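Local coordinates for protein CheA (Treponema denticola, PDB 6Y1Y) that probably relays signals from chemoreceptors to the flagellar motors as a dimeric histidine kinase, this piece being its dimerization domain, at residues I32-L37 with S95-A100; D39-S44 with E88-F93. All blocks are in the same frame, centred on the assembly; numbering follows the deposited sequence.

Contact 1. Residues I32-L37 with S95-A100; sequences IEFAEL and SLMKAA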
ATOM      1  N   ILE B  32       6.122   5.433  -5.988  1.00 13.58           N
ATOM      2  CA  ILE B  32       6.985   6.032  -4.972  1.00 13.63           C
ATOM      3  C   ILE B  32       6.223   6.196  -3.669  1.00 14.30           C
ATOM      4  O   ILE B  32       6.763   5.959  -2.578  1.00 14.05           O
ATOM      5  CB  ILE B  32       7.547   7.369  -5.484  1.00 13.60           C
ATOM      6  CG1 ILE B  32       8.514   7.106  -6.642  1.00 18.45           C
ATOM      7  CG2 ILE B  32       8.229   8.120  -4.354  1.00 17.08           C
ATOM      8  CD1 ILE B  32       8.576   8.240  -7.642  1.00 17.89           C
ATOM      9  N   GLU B  33       4.952   6.587  -3.762  1.00 12.49           N
ATOM     10  CA  GLU B  33       4.127   6.729  -2.567  1.00 13.73           C
ATOM     11  C   GLU B  33       4.017   5.409  -1.816  1.00 15.04           C
ATOM     12  O   GLU B  33       4.166   5.368  -0.584  1.00 12.31           O
ATOM     13  CB  GLU B  33       2.746   7.251  -2.966  1.00 12.78           C
ATOM     14  CG  GLU B  33       1.833   7.567  -1.815  1.00 17.14           C
ATOM     15  CD  GLU B  33       0.652   8.429  -2.218  1.00 22.54           C
ATOM     16  OE1 GLU B  33       0.328   8.497  -3.425  1.00 16.98           O
ATOM     17  OE2 GLU B  33       0.040   9.041  -1.316  1.00 29.18           O
ATOM     18  N   PHE B  34       3.790   4.307  -2.536  1.00 11.52           N
ATOM     19  CA  PHE B  34       3.668   3.028  -1.849  1.00 11.24           C
ATOM     20  C   PHE B  34       5.020   2.534  -1.350  1.00 12.27           C
ATOM     21  O   PHE B  34       5.082   1.856  -0.319  1.00 10.76           O
ATOM     22  CB  PHE B  34       3.009   1.985  -2.752  1.00 11.83           C
ATOM     23  CG  PHE B  34       1.526   2.180  -2.919  1.00  9.51           C
ATOM     24  CD1 PHE B  34       0.674   2.107  -1.823  1.00 11.61           C
ATOM     25  CD2 PHE B  34       0.985   2.400  -4.181  1.00  9.84           C
ATOM     26  CE1 PHE B  34      -0.692   2.287  -1.976  1.00 12.39           C
ATOM     27  CE2 PHE B  34      -0.376   2.588  -4.342  1.00 11.03           C
ATOM     28  CZ  PHE B  34      -1.216   2.526  -3.239  1.00 10.88           C
ATOM     29  N   ALA B  35       6.109   2.839  -2.062  1.00 12.61           N
ATOM     30  CA  ALA B  35       7.421   2.482  -1.529  1.00 15.23           C
ATOM     31  C   ALA B  35       7.705   3.229  -0.232  1.00 15.47           C
ATOM     32  O   ALA B  35       8.247   2.648   0.714  1.00 15.79           O
ATOM     33  CB  ALA B  35       8.518   2.757  -2.556  1.00 14.87           C
ATOM     34  N   GLU B  36       7.337   4.518  -0.168  1.00 13.80           N
ATOM     35  CA  GLU B  36       7.481   5.283   1.073  1.00 14.01           C
ATOM     36  C   GLU B  36       6.626   4.694   2.187  1.00 13.45           C
ATOM     37  O   GLU B  36       7.048   4.652   3.350  1.00 13.95           O
ATOM     38  CB  GLU B  36       7.076   6.743   0.857  1.00 13.46           C
ATOM     39  CG  GLU B  36       7.931   7.547  -0.107  1.00 24.36           C
ATOM     40  CD  GLU B  36       7.360   8.938  -0.346  1.00 28.15           C
ATOM     41  OE1 GLU B  36       6.220   9.197   0.106  1.00 33.51           O
ATOM     42  OE2 GLU B  36       8.040   9.771  -0.982  1.00 32.46           O
ATOM     43  N   LEU B  37       5.408   4.269   1.852  1.00 11.85           N
ATOM     44  CA  LEU B  37       4.526   3.667   2.847  1.00 10.38           C
ATOM     45  C   LEU B  37       5.071   2.331   3.339  1.00 11.32           C
ATOM     46  O   LEU B  37       4.955   2.010   4.529  1.00 11.36           O
ATOM     47  CB  LEU B  37       3.123   3.510   2.263  1.00 12.31           C
ATOM     48  CG  LEU B  37       2.310   4.810   2.223  1.00 11.81           C
ATOM     49  CD1 LEU B  37       1.087   4.672   1.332  1.00 16.09           C
ATOM     50  CD2 LEU B  37       1.887   5.192   3.636  1.00 14.26           C
ATOM     51  N   SER B  95      -4.969   6.207   7.069  1.00 11.18           N
ATOM     52  CA  SER B  95      -5.507   7.240   6.182  1.00 13.16           C
ATOM     53  C   SER B  95      -4.589   7.501   4.995  1.00 12.84           C
ATOM     54  O   SER B  95      -5.061   7.658   3.862  1.00 12.46           O
ATOM     55  CB  SER B  95      -5.708   8.539   6.966  1.00 16.03           C
ATOM     56  OG  SER B  95      -6.930   8.519   7.668  1.00 31.29           O
ATOM     57  N   LEU B  96      -3.276   7.555   5.240  1.00  9.87           N
ATOM     58  CA  LEU B  96      -2.307   7.765   4.168  1.00 12.52           C
ATOM     59  C   LEU B  96      -2.329   6.621   3.162  1.00 10.84           C
ATOM     60  O   LEU B  96      -2.262   6.852   1.943  1.00 11.94           O
ATOM     61  CB  LEU B  96      -0.904   7.921   4.749  1.00 13.08           C
ATOM     62  CG  LEU B  96      -0.658   9.117   5.662  1.00 13.29           C
ATOM     63  CD1 LEU B  96       0.739   9.010   6.243  1.00 17.56           C
ATOM     64  CD2 LEU B  96      -0.831  10.416   4.888  1.00 18.09           C
ATOM     65  N   MET B  97      -2.406   5.379   3.652  1.00 10.36           N
ATOM     66  CA  MET B  97      -2.498   4.219   2.766  1.00  9.33           C
ATOM     67  C   MET B  97      -3.778   4.265   1.942  1.00 10.14           C
ATOM     68  O   MET B  97      -3.755   4.055   0.722  1.00  9.94           O
ATOM     69  CB  MET B  97      -2.427   2.934   3.591  1.00 10.94           C
ATOM     70  CG  MET B  97      -2.538   1.691   2.768  1.00 13.35           C
ATOM     71  SD  MET B  97      -0.959   1.324   2.000  1.00 14.95           S
ATOM     72  CE  MET B  97      -1.390  -0.223   1.197  1.00 11.95           C
ATOM     73  N   LYS B  98      -4.910   4.557   2.590  1.00  9.53           N
ATOM     74  CA  LYS B  98      -6.165   4.612   1.851  1.00 10.25           C
ATOM     75  C   LYS B  98      -6.117   5.678   0.762  1.00  9.62           C
ATOM     76  O   LYS B  98      -6.553   5.443  -0.367  1.00  9.22           O
ATOM     77  CB  LYS B  98      -7.336   4.872   2.800  1.00 10.33           C
ATOM     78  CG  LYS B  98      -8.665   4.600   2.102  1.00 13.97           C
ATOM     79  CD  LYS B  98      -9.860   4.740   3.023  1.00 12.95           C
ATOM     80  CE  LYS B  98     -11.115   4.379   2.249  1.00 17.23           C
ATOM     81  NZ  LYS B  98     -12.360   4.526   3.058  1.00 18.99           N
ATOM     82  N   ALA B  99      -5.587   6.855   1.080  1.00  9.33           N
ATOM     83  CA  ALA B  99      -5.500   7.910   0.072  1.00  9.07           C
ATOM     84  C   ALA B  99      -4.608   7.493  -1.090  1.00  8.69           C
ATOM     85  O   ALA B  99      -4.897   7.818  -2.244  1.00 10.20           O
ATOM     86  CB  ALA B  99      -4.998   9.206   0.713  1.00 12.44           C
ATOM     87  N   ALA B 100      -3.517   6.782  -0.803  1.00  9.60           N
ATOM     88  CA  ALA B 100      -2.637   6.339  -1.875  1.00  9.06           C
ATOM     89  C   ALA B 100      -3.344   5.341  -2.784  1.00  8.45           C
ATOM     90  O   ALA B 100      -3.180   5.391  -4.014  1.00 10.69           O
ATOM     91  CB  ALA B 100      -1.363   5.733  -1.290  1.00  8.02           C
TER
HETATM   92  O   HOH W   1      -0.873   6.736  -5.002  1.00 13.85           O
HETATM   93  O   HOH W   2      -0.968   9.060   1.108  1.00 23.20           O
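Glu33 lies across the methyl of Ala100, joining helix 7-67 to helix 93-125 without a direct hydrogen bond between the two segments. Its CB already points to the opposite helix; CG is anti to the backbone N (chi1 -175°), and the chain runs on extended from there. CG passes Ala100 CB at 3.7 Å, CD sits closest, 3.5 Å from the same methyl, and OE2 lies against it too. At the tip the two carboxylate oxygens part company. OE1 accepts a bond from one water, 2.7 Å away, which also donates to Ala100 O; OE2 accepts from a second water, which donates in turn to Leu96 O. A glutamate suits this partly exposed place because CG and the flat carboxylate can lie on the alanine methyl while the waters hydrate the oxygens and carry the link to two backbone carbonyls one helical turn apart. The segments run nearly antiparallel, at 159° with axes 10.4 Å apart, as hairpin helices do in the dimerization domain of CheA, where two subunits form a four-helix bundle. Toward the bundle's inside, Phe34 brings CE1 to 3.6 Å from Ala100 CB, close packing that the small alanine allows, and its CZ reaches Ala100 C. Met97 SD meets the edge of this ring near its plane, 4.1 Å from Phe34 CE1, in a Met-aromatic contact; the side chains cross at about a right angle. Leu37 CD1 touches both Ala100 CB and Met97 SD, while its CD2 reaches Leu96 CB. Beyond the hairpin, Phe34 stacks on Phe34 of the second subunit.

Contact 2. Residues D39-S44 with E88-F93; sequences DKFQNS and EVFGDF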
ATOM      1  N   ASP B  39       8.269   1.578   3.584  1.00 12.53           N
ATOM      2  CA  ASP B  39       9.349   1.943   4.492  1.00 10.88           C
ATOM      3  C   ASP B  39       8.804   2.442   5.820  1.00 11.17           C
ATOM      4  O   ASP B  39       9.374   2.156   6.880  1.00 12.27           O
ATOM      5  CB  ASP B  39      10.239   3.015   3.860  1.00 13.42           C
ATOM      6  CG  ASP B  39      11.090   2.476   2.747  1.00 20.53           C
ATOM      7  OD1 ASP B  39      11.249   1.241   2.652  1.00 18.77           O
ATOM      8  OD2 ASP B  39      11.597   3.303   1.966  1.00 22.92           O
ATOM      9  N   LYS B  40       7.732   3.239   5.772  1.00 11.45           N
ATOM     10  CA  LYS B  40       7.133   3.777   6.987  1.00  8.91           C
ATOM     11  C   LYS B  40       6.545   2.655   7.825  1.00  9.02           C
ATOM     12  O   LYS B  40       6.718   2.630   9.051  1.00 11.01           O
ATOM     13  CB  LYS B  40       6.064   4.804   6.620  1.00 11.33           C
ATOM     14  CG  LYS B  40       5.171   5.225   7.757  1.00 15.05           C
ATOM     15  CD  LYS B  40       5.884   6.141   8.702  1.00 18.97           C
ATOM     16  CE  LYS B  40       5.001   6.440   9.889  1.00 16.27           C
ATOM     17  NZ  LYS B  40       5.799   7.045  10.967  1.00 13.70           N
ATOM     18  N   PHE B  41       5.884   1.695   7.179  1.00  8.90           N
ATOM     19  CA  PHE B  41       5.373   0.555   7.922  1.00  7.90           C
ATOM     20  C   PHE B  41       6.508  -0.214   8.595  1.00 10.32           C
ATOM     21  O   PHE B  41       6.392  -0.615   9.760  1.00 10.68           O
ATOM     22  CB  PHE B  41       4.564  -0.385   7.031  1.00  8.61           C
ATOM     23  CG  PHE B  41       4.094  -1.589   7.783  1.00  8.69           C
ATOM     24  CD1 PHE B  41       2.916  -1.533   8.515  1.00  7.68           C
ATOM     25  CD2 PHE B  41       4.879  -2.736   7.853  1.00  9.02           C
ATOM     26  CE1 PHE B  41       2.497  -2.619   9.261  1.00  8.60           C
ATOM     27  CE2 PHE B  41       4.470  -3.824   8.602  1.00 10.78           C
ATOM     28  CZ  PHE B  41       3.273  -3.765   9.309  1.00 10.22           C
ATOM     29  N   GLN B  42       7.598  -0.460   7.865  1.00 10.60           N
ATOM     30  CA  GLN B  42       8.714  -1.207   8.436  1.00 11.19           C
ATOM     31  C   GLN B  42       9.290  -0.495   9.650  1.00 10.38           C
ATOM     32  O   GLN B  42       9.522  -1.110  10.702  1.00 11.64           O
ATOM     33  CB  GLN B  42       9.785  -1.424   7.372  1.00 13.59           C
ATOM     34  CG  GLN B  42       9.334  -2.362   6.286  1.00 17.76           C
ATOM     35  CD  GLN B  42       9.225  -3.782   6.784  1.00 23.91           C
ATOM     36  OE1 GLN B  42       8.276  -4.141   7.492  1.00 23.66           O
ATOM     37  NE2 GLN B  42      10.209  -4.602   6.428  1.00 24.85           N
ATOM     38  N   ASN B  43       9.493   0.815   9.542  1.00 10.70           N
ATOM     39  CA  ASN B  43      10.069   1.541  10.666  1.00 11.10           C
ATOM     40  C   ASN B  43       9.114   1.549  11.851  1.00  8.28           C
ATOM     41  O   ASN B  43       9.510   1.265  12.988  1.00  9.76           O
ATOM     42  CB  ASN B  43      10.418   2.966  10.249  1.00 12.90           C
ATOM     43  CG  ASN B  43      11.616   3.028   9.323  1.00 19.42           C
ATOM     44  OD1 ASN B  43      12.466   2.134   9.327  1.00 22.41           O
ATOM     45  ND2 ASN B  43      11.685   4.082   8.514  1.00 19.63           N
ATOM     46  N   SER B  44       7.839   1.853  11.602  1.00  9.19           N
ATOM     47  CA  SER B  44       6.875   1.909  12.695  1.00  6.48           C
ATOM     48  C   SER B  44       6.574   0.531  13.278  1.00  8.82           C
ATOM     49  O   SER B  44       6.307   0.429  14.486  1.00  8.81           O
ATOM     50  CB  SER B  44       5.593   2.592  12.233  1.00  9.54           C
ATOM     51  OG  SER B  44       5.811   3.989  12.104  1.00 11.83           O
ATOM     52  N   GLU B  88      -0.606   4.948  19.236  1.00  8.47           N
ATOM     53  CA  GLU B  88      -0.356   5.979  18.235  1.00  9.63           C
ATOM     54  C   GLU B  88       0.853   5.684  17.371  1.00  7.81           C
ATOM     55  O   GLU B  88       1.225   6.528  16.557  1.00  9.43           O
ATOM     56  CB  GLU B  88      -0.164   7.343  18.926  1.00 10.72           C
ATOM     57  CG  GLU B  88      -1.385   7.782  19.733  1.00 11.82           C
ATOM     58  CD  GLU B  88      -1.219   9.145  20.399  1.00 15.73           C
ATOM     59  OE1 GLU B  88      -0.081   9.521  20.749  1.00 16.61           O
ATOM     60  OE2 GLU B  88      -2.250   9.842  20.573  1.00 17.66           O
ATOM     61  N   VAL B  89       1.422   4.476  17.467  1.00  7.35           N
ATOM     62  CA  VAL B  89       2.744   4.270  16.872  1.00  8.85           C
ATOM     63  C   VAL B  89       2.721   4.361  15.343  1.00  7.54           C
ATOM     64  O   VAL B  89       3.713   4.800  14.737  1.00  9.66           O
ATOM     65  CB  VAL B  89       3.363   2.950  17.373  1.00  9.41           C
ATOM     66  CG1 VAL B  89       2.616   1.759  16.854  1.00 10.62           C
ATOM     67  CG2 VAL B  89       4.848   2.858  17.004  1.00 12.52           C
ATOM     68  N   PHE B  90       1.623   4.006  14.688  1.00  7.72           N
ATOM     69  CA  PHE B  90       1.558   4.144  13.233  1.00  7.32           C
ATOM     70  C   PHE B  90       0.974   5.474  12.791  1.00  6.85           C
ATOM     71  O   PHE B  90       0.893   5.721  11.579  1.00  9.49           O
ATOM     72  CB  PHE B  90       0.749   2.995  12.602  1.00  7.41           C
ATOM     73  CG  PHE B  90       1.409   1.654  12.725  1.00  8.19           C
ATOM     74  CD1 PHE B  90       2.348   1.242  11.789  1.00  8.19           C
ATOM     75  CD2 PHE B  90       1.100   0.815  13.790  1.00  9.38           C
ATOM     76  CE1 PHE B  90       2.975   0.007  11.908  1.00  8.92           C
ATOM     77  CE2 PHE B  90       1.721  -0.430  13.911  1.00  9.78           C
ATOM     78  CZ  PHE B  90       2.661  -0.826  12.978  1.00  9.43           C
ATOM     79  N   GLY B  91       0.574   6.332  13.734  1.00  8.47           N
ATOM     80  CA  GLY B  91       0.058   7.638  13.350  1.00 10.10           C
ATOM     81  C   GLY B  91      -1.117   7.494  12.403  1.00  8.83           C
ATOM     82  O   GLY B  91      -2.031   6.689  12.616  1.00 10.02           O
ATOM     83  N   ASP B  92      -1.081   8.273  11.325  1.00 11.42           N
ATOM     84  CA  ASP B  92      -2.149   8.299  10.343  1.00 12.10           C
ATOM     85  C   ASP B  92      -1.907   7.338   9.188  1.00 12.22           C
ATOM     86  O   ASP B  92      -2.434   7.566   8.096  1.00 12.50           O
ATOM     87  CB  ASP B  92      -2.333   9.715   9.802  1.00 14.74           C
ATOM     88  CG  ASP B  92      -2.822  10.682  10.862  1.00 24.93           C
ATOM     89  OD1 ASP B  92      -3.701  10.293  11.666  1.00 31.43           O
ATOM     90  OD2 ASP B  92      -2.320  11.826  10.902  1.00 36.40           O
ATOM     91  N   PHE B  93      -1.118   6.282   9.401  1.00 10.06           N
ATOM     92  CA  PHE B  93      -0.818   5.348   8.317  1.00  8.11           C
ATOM     93  C   PHE B  93      -2.077   4.871   7.609  1.00  9.91           C
ATOM     94  O   PHE B  93      -2.106   4.789   6.379  1.00 10.56           O
ATOM     95  CB  PHE B  93      -0.030   4.141   8.839  1.00  9.12           C
ATOM     96  CG  PHE B  93       0.532   3.264   7.740  1.00  7.62           C
ATOM     97  CD1 PHE B  93      -0.231   2.237   7.185  1.00 10.09           C
ATOM     98  CD2 PHE B  93       1.817   3.470   7.261  1.00 10.15           C
ATOM     99  CE1 PHE B  93       0.283   1.436   6.164  1.00  8.97           C
ATOM    100  CE2 PHE B  93       2.331   2.665   6.245  1.00 10.58           C
ATOM    101  CZ  PHE B  93       1.568   1.662   5.697  1.00  9.24           C
TER
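Phe90 and Ser44 meet where the loop before helix 93-125 comes up against helix 7-67. Ser44 CB lies 3.5 Å from Phe90 CD1 and only slightly farther from CE1, so these two ring atoms meet the small serine methylene. A compact side chain suits this buried spot, since the backbones are near each other here, with Ser44 CA 5.8 Å from Phe90 CA. With OG anti to the carbonyl carbon (chi1 -74°), the serine hydroxyl makes a weak hydrogen bond to Val89 O at 3.5 Å; Lys40 NZ, from one turn earlier, gives the same OG another weak bond. Val89 adds CG2 against Ser44 O.

Phe90 also reaches Phe41, whose CD1 is 3.7 Å from Phe90 CE1. Their planes are inclined by only 20°, but the rings are slid so far apart, with centroids at 5.5 Å, that they barely overlap. Phe93, the first residue of helix 93-125, follows the loop. Its CE2 and CZ both pack on Phe41 CB, and its CD2 lies 3.8 Å from Lys40 CG, which comes in at the ring edge, in plane. Lysine fits this exposed margin by lending its CG methylene to the ring edge while its ammonium group goes on to Ser44 OG. The loop folds through two turns, type I from Glu88 to Gly91 and type II' from Phe90 to Phe93; the positive phi of Gly91 (57°) favours glycine.

The aromatic cluster continues across the dimer: Phe41 meets Phe90 edge-to-face and also touches Phe93, both of the second subunit. Together these rings form an aromatic core at the dimer interface of the four-helix CheA dimerization domain, built where the returning arm of the hairpin is broken between helices 72-87 and 93-125.

From the N terminus, helix 7-67 first supplies residues 32-37 to contact 1 and then, two turns on, residues 39-44 to contact 2. The chain turns back through helix 72-87 and reaches residues 88-93, the last of which opens helix 93-125, and so closes contact 2; residues 95-100 then close contact 1. The smaller loop is thus nested inside the larger, as in an antiparallel hairpin. Contact 2 ties the long helix to the break between the two returning helices, and contact 1 ties it to the second of them. Their centres are 11 Å apart, they meet where Leu37 O packs on Phe93 CE2, and both face the second subunit.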